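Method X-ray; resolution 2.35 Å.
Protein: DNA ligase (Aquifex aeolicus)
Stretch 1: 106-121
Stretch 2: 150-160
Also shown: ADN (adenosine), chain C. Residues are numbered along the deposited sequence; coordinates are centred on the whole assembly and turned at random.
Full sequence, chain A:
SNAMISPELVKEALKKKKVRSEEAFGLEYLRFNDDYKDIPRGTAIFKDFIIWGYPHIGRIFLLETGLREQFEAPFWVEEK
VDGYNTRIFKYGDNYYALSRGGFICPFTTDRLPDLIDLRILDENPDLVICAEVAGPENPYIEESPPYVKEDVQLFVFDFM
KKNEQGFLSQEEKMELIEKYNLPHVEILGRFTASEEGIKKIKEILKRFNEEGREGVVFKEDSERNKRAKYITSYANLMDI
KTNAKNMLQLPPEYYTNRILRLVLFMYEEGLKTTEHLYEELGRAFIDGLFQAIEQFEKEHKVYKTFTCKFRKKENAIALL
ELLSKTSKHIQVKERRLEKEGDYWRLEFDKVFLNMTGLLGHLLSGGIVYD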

# COMPACT_ATOMS: atom_id res chain seq x y z
N PRO A 106 -16.22 -26.73 -6.07
CA PRO A 106 -16.52 -27.73 -7.09
C PRO A 106 -15.28 -28.49 -7.56
O PRO A 106 -15.36 -29.66 -7.92
CB PRO A 106 -17.14 -26.91 -8.24
CG PRO A 106 -17.36 -25.57 -7.72
CD PRO A 106 -16.54 -25.36 -6.51
N PHE A 107 -14.13 -27.83 -7.56
CA PHE A 107 -12.91 -28.49 -7.97
C PHE A 107 -12.45 -29.46 -6.90
O PHE A 107 -12.29 -30.66 -7.18
CB PHE A 107 -11.82 -27.49 -8.30
CG PHE A 107 -10.44 -28.08 -8.39
CD1 PHE A 107 -10.03 -28.74 -9.51
CD2 PHE A 107 -9.56 -27.97 -7.34
CE1 PHE A 107 -8.77 -29.25 -9.62
CE2 PHE A 107 -8.30 -28.51 -7.41
CZ PHE A 107 -7.90 -29.13 -8.57
N THR A 108 -12.23 -28.96 -5.68
CA THR A 108 -11.77 -29.81 -4.56
C THR A 108 -12.74 -30.96 -4.29
O THR A 108 -12.32 -32.09 -4.11
CB THR A 108 -11.56 -29.00 -3.22
OG1 THR A 108 -10.92 -27.76 -3.51
CG2 THR A 108 -10.77 -29.86 -2.13
N THR A 109 -14.04 -30.68 -4.27
CA THR A 109 -15.05 -31.75 -4.10
C THR A 109 -15.02 -32.80 -5.23
O THR A 109 -15.15 -33.98 -4.96
CB THR A 109 -16.49 -31.20 -4.03
OG1 THR A 109 -16.57 -30.27 -2.97
CG2 THR A 109 -17.51 -32.35 -3.80
N ASP A 110 -14.90 -32.37 -6.48
CA ASP A 110 -14.76 -33.29 -7.63
C ASP A 110 -13.53 -34.20 -7.47
O ASP A 110 -13.55 -35.39 -7.77
CB ASP A 110 -14.61 -32.45 -8.90
CG ASP A 110 -14.35 -33.28 -10.15
OD1 ASP A 110 -13.25 -33.86 -10.24
OD2 ASP A 110 -15.23 -33.36 -11.02
N ARG A 111 -12.45 -33.65 -7.02
CA ARG A 111 -11.21 -34.40 -6.99
C ARG A 111 -10.89 -35.15 -5.68
O ARG A 111 -9.87 -35.81 -5.63
CB ARG A 111 -10.07 -33.49 -7.37
CG ARG A 111 -10.18 -32.87 -8.74
CD ARG A 111 -10.11 -33.90 -9.84
NE ARG A 111 -8.90 -34.71 -9.70
CZ ARG A 111 -7.69 -34.33 -10.08
NH1 ARG A 111 -6.67 -35.12 -9.87
NH2 ARG A 111 -7.50 -33.15 -10.65
N LEU A 112 -11.76 -35.09 -4.66
CA LEU A 112 -11.56 -35.81 -3.39
C LEU A 112 -11.07 -37.26 -3.55
O LEU A 112 -10.11 -37.67 -2.90
CB LEU A 112 -12.84 -35.78 -2.56
CG LEU A 112 -13.15 -34.43 -1.89
CD1 LEU A 112 -14.41 -34.52 -0.94
CD2 LEU A 112 -11.94 -33.89 -1.13
N PRO A 113 -11.70 -38.03 -4.45
CA PRO A 113 -11.26 -39.43 -4.60
C PRO A 113 -9.85 -39.64 -5.14
O PRO A 113 -9.18 -40.62 -4.81
CB PRO A 113 -12.31 -40.03 -5.55
CG PRO A 113 -13.56 -39.08 -5.39
CD PRO A 113 -12.92 -37.73 -5.22
N ASP A 114 -9.36 -38.72 -5.92
CA ASP A 114 -7.96 -38.71 -6.27
C ASP A 114 -7.05 -38.14 -5.21
O ASP A 114 -5.85 -38.46 -5.20
CB ASP A 114 -7.78 -37.92 -7.54
CG ASP A 114 -8.52 -38.54 -8.69
OD1 ASP A 114 -8.49 -39.79 -8.76
OD2 ASP A 114 -9.12 -37.81 -9.49
N LEU A 115 -7.57 -37.29 -4.32
CA LEU A 115 -6.73 -36.59 -3.38
C LEU A 115 -6.51 -37.32 -2.04
O LEU A 115 -5.42 -37.22 -1.42
CB LEU A 115 -7.30 -35.20 -3.12
CG LEU A 115 -7.32 -34.24 -4.34
CD1 LEU A 115 -8.12 -33.02 -3.96
CD2 LEU A 115 -5.94 -33.83 -4.79
N ILE A 116 -7.51 -38.08 -1.60
CA ILE A 116 -7.51 -38.61 -0.25
C ILE A 116 -8.57 -39.69 -0.11
O ILE A 116 -9.68 -39.61 -0.65
CB ILE A 116 -7.75 -37.49 0.78
CG1 ILE A 116 -7.59 -38.04 2.19
CG2 ILE A 116 -9.17 -36.85 0.64
CD1 ILE A 116 -7.73 -37.02 3.28
N ASP A 117 -8.21 -40.75 0.60
CA ASP A 117 -9.10 -41.85 0.92
C ASP A 117 -9.93 -41.44 2.16
O ASP A 117 -9.38 -41.11 3.21
CB ASP A 117 -8.23 -43.09 1.14
CG ASP A 117 -8.97 -44.28 1.77
OD1 ASP A 117 -10.24 -44.40 1.66
OD2 ASP A 117 -8.24 -45.11 2.39
N LEU A 118 -11.26 -41.54 2.05
CA LEU A 118 -12.18 -41.03 3.03
C LEU A 118 -12.94 -42.10 3.86
O LEU A 118 -13.97 -41.80 4.49
CB LEU A 118 -13.14 -40.05 2.35
CG LEU A 118 -12.43 -38.70 2.04
CD1 LEU A 118 -13.36 -37.75 1.25
CD2 LEU A 118 -11.89 -37.98 3.34
N ARG A 119 -12.38 -43.32 3.89
CA ARG A 119 -12.70 -44.36 4.90
C ARG A 119 -12.75 -43.79 6.31
O ARG A 119 -13.68 -44.07 7.06
CB ARG A 119 -11.61 -45.46 4.87
CG ARG A 119 -11.91 -46.76 5.57
CD ARG A 119 -10.83 -47.82 5.24
NE ARG A 119 -10.06 -48.26 6.43
CZ ARG A 119 -8.74 -48.08 6.63
NH1 ARG A 119 -7.98 -47.46 5.74
NH2 ARG A 119 -8.17 -48.53 7.77
N ILE A 120 -11.75 -43.00 6.67
CA ILE A 120 -11.74 -42.29 7.98
C ILE A 120 -13.07 -41.57 8.33
O ILE A 120 -13.55 -41.65 9.45
CB ILE A 120 -10.56 -41.32 8.10
CG1 ILE A 120 -10.56 -40.61 9.46
CG2 ILE A 120 -10.61 -40.26 7.02
CD1 ILE A 120 -9.35 -39.69 9.66
N LEU A 121 -13.68 -40.92 7.37
CA LEU A 121 -14.98 -40.29 7.60
C LEU A 121 -16.07 -41.38 7.71
O LEU A 121 -16.91 -41.34 8.61
CB LEU A 121 -15.33 -39.24 6.50
CG LEU A 121 -14.36 -38.02 6.38
CD1 LEU A 121 -14.77 -37.03 5.29
CD2 LEU A 121 -14.16 -37.27 7.72
N GLU A 150 3.01 -31.68 -10.39
CA GLU A 150 1.84 -31.59 -11.24
C GLU A 150 0.54 -31.88 -10.54
O GLU A 150 0.50 -32.37 -9.42
CB GLU A 150 1.99 -32.52 -12.49
CG GLU A 150 1.74 -34.01 -12.25
CD GLU A 150 3.04 -34.82 -12.10
OE1 GLU A 150 3.93 -34.71 -12.99
OE2 GLU A 150 3.18 -35.57 -11.11
N ASP A 151 -0.54 -31.55 -11.22
CA ASP A 151 -1.90 -31.74 -10.70
C ASP A 151 -1.95 -31.04 -9.34
O ASP A 151 -1.50 -29.90 -9.23
CB ASP A 151 -2.22 -33.24 -10.62
CG ASP A 151 -3.72 -33.53 -10.55
OD1 ASP A 151 -4.55 -32.64 -10.88
OD2 ASP A 151 -4.06 -34.67 -10.19
N VAL A 152 -2.50 -31.71 -8.32
CA VAL A 152 -2.62 -31.17 -6.98
C VAL A 152 -2.56 -32.34 -6.03
O VAL A 152 -2.79 -33.50 -6.41
CB VAL A 152 -3.98 -30.50 -6.76
CG1 VAL A 152 -3.94 -29.11 -7.24
CG2 VAL A 152 -5.05 -31.27 -7.48
N GLN A 153 -2.27 -32.01 -4.77
CA GLN A 153 -2.05 -32.97 -3.70
C GLN A 153 -2.60 -32.31 -2.47
O GLN A 153 -2.73 -31.09 -2.43
CB GLN A 153 -0.56 -33.26 -3.51
CG GLN A 153 -0.01 -34.34 -4.46
CD GLN A 153 1.49 -34.61 -4.22
OE1 GLN A 153 1.93 -34.61 -3.07
NE2 GLN A 153 2.26 -34.79 -5.31
N LEU A 154 -2.91 -33.12 -1.47
CA LEU A 154 -3.60 -32.67 -0.33
C LEU A 154 -2.78 -33.07 0.88
O LEU A 154 -2.21 -34.11 0.90
CB LEU A 154 -4.98 -33.25 -0.35
CG LEU A 154 -5.86 -33.07 0.86
CD1 LEU A 154 -7.31 -33.15 0.41
CD2 LEU A 154 -5.48 -34.15 1.83
N PHE A 155 -2.69 -32.18 1.85
CA PHE A 155 -1.93 -32.41 3.04
C PHE A 155 -2.73 -32.02 4.27
O PHE A 155 -2.95 -30.84 4.51
CB PHE A 155 -0.66 -31.58 2.96
CG PHE A 155 0.25 -31.96 1.79
CD1 PHE A 155 1.12 -33.00 1.88
CD2 PHE A 155 0.21 -31.26 0.61
CE1 PHE A 155 1.98 -33.36 0.77
CE2 PHE A 155 1.07 -31.62 -0.47
CZ PHE A 155 1.90 -32.69 -0.37
N VAL A 156 -3.19 -33.03 5.04
CA VAL A 156 -3.86 -32.82 6.30
C VAL A 156 -2.93 -32.14 7.35
O VAL A 156 -1.75 -32.49 7.47
CB VAL A 156 -4.36 -34.20 6.91
CG1 VAL A 156 -5.05 -33.98 8.28
CG2 VAL A 156 -5.26 -34.93 5.95
N PHE A 157 -3.45 -31.12 8.04
CA PHE A 157 -2.77 -30.46 9.14
C PHE A 157 -3.65 -30.32 10.39
O PHE A 157 -3.16 -29.92 11.47
CB PHE A 157 -2.25 -29.07 8.70
CG PHE A 157 -3.32 -28.13 8.21
CD1 PHE A 157 -4.21 -27.55 9.06
CD2 PHE A 157 -3.43 -27.83 6.87
CE1 PHE A 157 -5.22 -26.69 8.54
CE2 PHE A 157 -4.43 -26.99 6.39
CZ PHE A 157 -5.33 -26.45 7.22
N ASP A 158 -4.95 -30.60 10.27
CA ASP A 158 -5.81 -30.54 11.47
C ASP A 158 -7.08 -31.40 11.31
O ASP A 158 -7.44 -31.80 10.18
CB ASP A 158 -6.14 -29.04 11.84
CG ASP A 158 -5.06 -28.38 12.80
OD1 ASP A 158 -4.65 -29.05 13.80
OD2 ASP A 158 -4.66 -27.20 12.57
N PHE A 159 -7.69 -31.73 12.44
CA PHE A 159 -9.06 -32.22 12.44
C PHE A 159 -9.87 -31.34 13.36
O PHE A 159 -9.40 -30.91 14.41
CB PHE A 159 -9.18 -33.65 12.97
CG PHE A 159 -8.51 -34.69 12.12
CD1 PHE A 159 -9.14 -35.20 11.02
CD2 PHE A 159 -7.25 -35.18 12.45
CE1 PHE A 159 -8.52 -36.16 10.26
CE2 PHE A 159 -6.63 -36.17 11.67
CZ PHE A 159 -7.24 -36.62 10.58
N MET A 160 -11.07 -31.03 12.91
CA MET A 160 -12.05 -30.39 13.70
C MET A 160 -13.14 -31.40 13.82
O MET A 160 -13.00 -32.50 13.30
CB MET A 160 -12.49 -29.11 13.02
CG MET A 160 -11.41 -28.04 13.09
SD MET A 160 -11.81 -26.48 12.28
CE MET A 160 -13.05 -25.75 13.37
O5' ADN C . -3.82 -19.08 8.19
C5' ADN C . -2.77 -20.01 7.90
C4' ADN C . -3.15 -20.86 6.69
O4' ADN C . -2.04 -21.68 6.24
C3' ADN C . -4.28 -21.82 7.04
O3' ADN C . -5.59 -21.31 6.84
C2' ADN C . -3.99 -23.05 6.18
O2' ADN C . -4.83 -23.06 5.03
C1' ADN C . -2.53 -22.95 5.75
N9 ADN C . -1.67 -24.01 6.30
C8 ADN C . -0.69 -24.62 5.59
N7 ADN C . -0.04 -25.56 6.32
C5 ADN C . -0.62 -25.51 7.55
C6 ADN C . -0.38 -26.21 8.81
N6 ADN C . 0.61 -27.15 8.84
N1 ADN C . -1.20 -25.93 9.88
C2 ADN C . -2.17 -24.98 9.78
N3 ADN C . -2.41 -24.27 8.65
C4 ADN C . -1.69 -24.50 7.53
O HOH W 1 -3.23 -36.00 -2.37

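A helix, the turn after it and the start of the next helix pack against a strand and the loop leading into it through a thin row of aliphatic and aromatic side chains, closed at one end by a two-pronged salt bridge and bridged along the backbone by one water. In the strand, Leu-154 and Val-156 point toward the helical stretch while Phe-155 between them points away, the alternation that lets an extended chain offer one apolar side.

Val-152 CG2 lies 3.7 Å from Phe-107 CZ, at the ring edge, and 3.8 Å from Leu-115 CD2. Leu-154, the most covered residue, reaches Leu-115 CB with CD1 (4.1 Å) and Ile-116 CD1 with CD2 (3.9 Å). Farther along, Ile-120 CD1 meets Phe-159 CE1 at 3.7 Å. The contact buries 461 Å² over both sides; Val-152, Leu-154, Ile-116, Ile-120 and Phe-159 are all buried, so side chains with no polar group to satisfy fit there.

Arg-111 folds through three m rotamers, presenting its guanidinium edge to Asp-151: NH1 donates to OD2 at 2.7 Å and NH2 to OD1 at 3.0 Å. Its NE bonds Asp-114 OD2 at 3.1 Å, so a second carboxylate steadies the buried charge. Where the helix ends, the water donates to Leu-115 O (2.7 Å) and accepts from Leu-154 N (3.0 Å), satisfying backbone groups that do not meet directly.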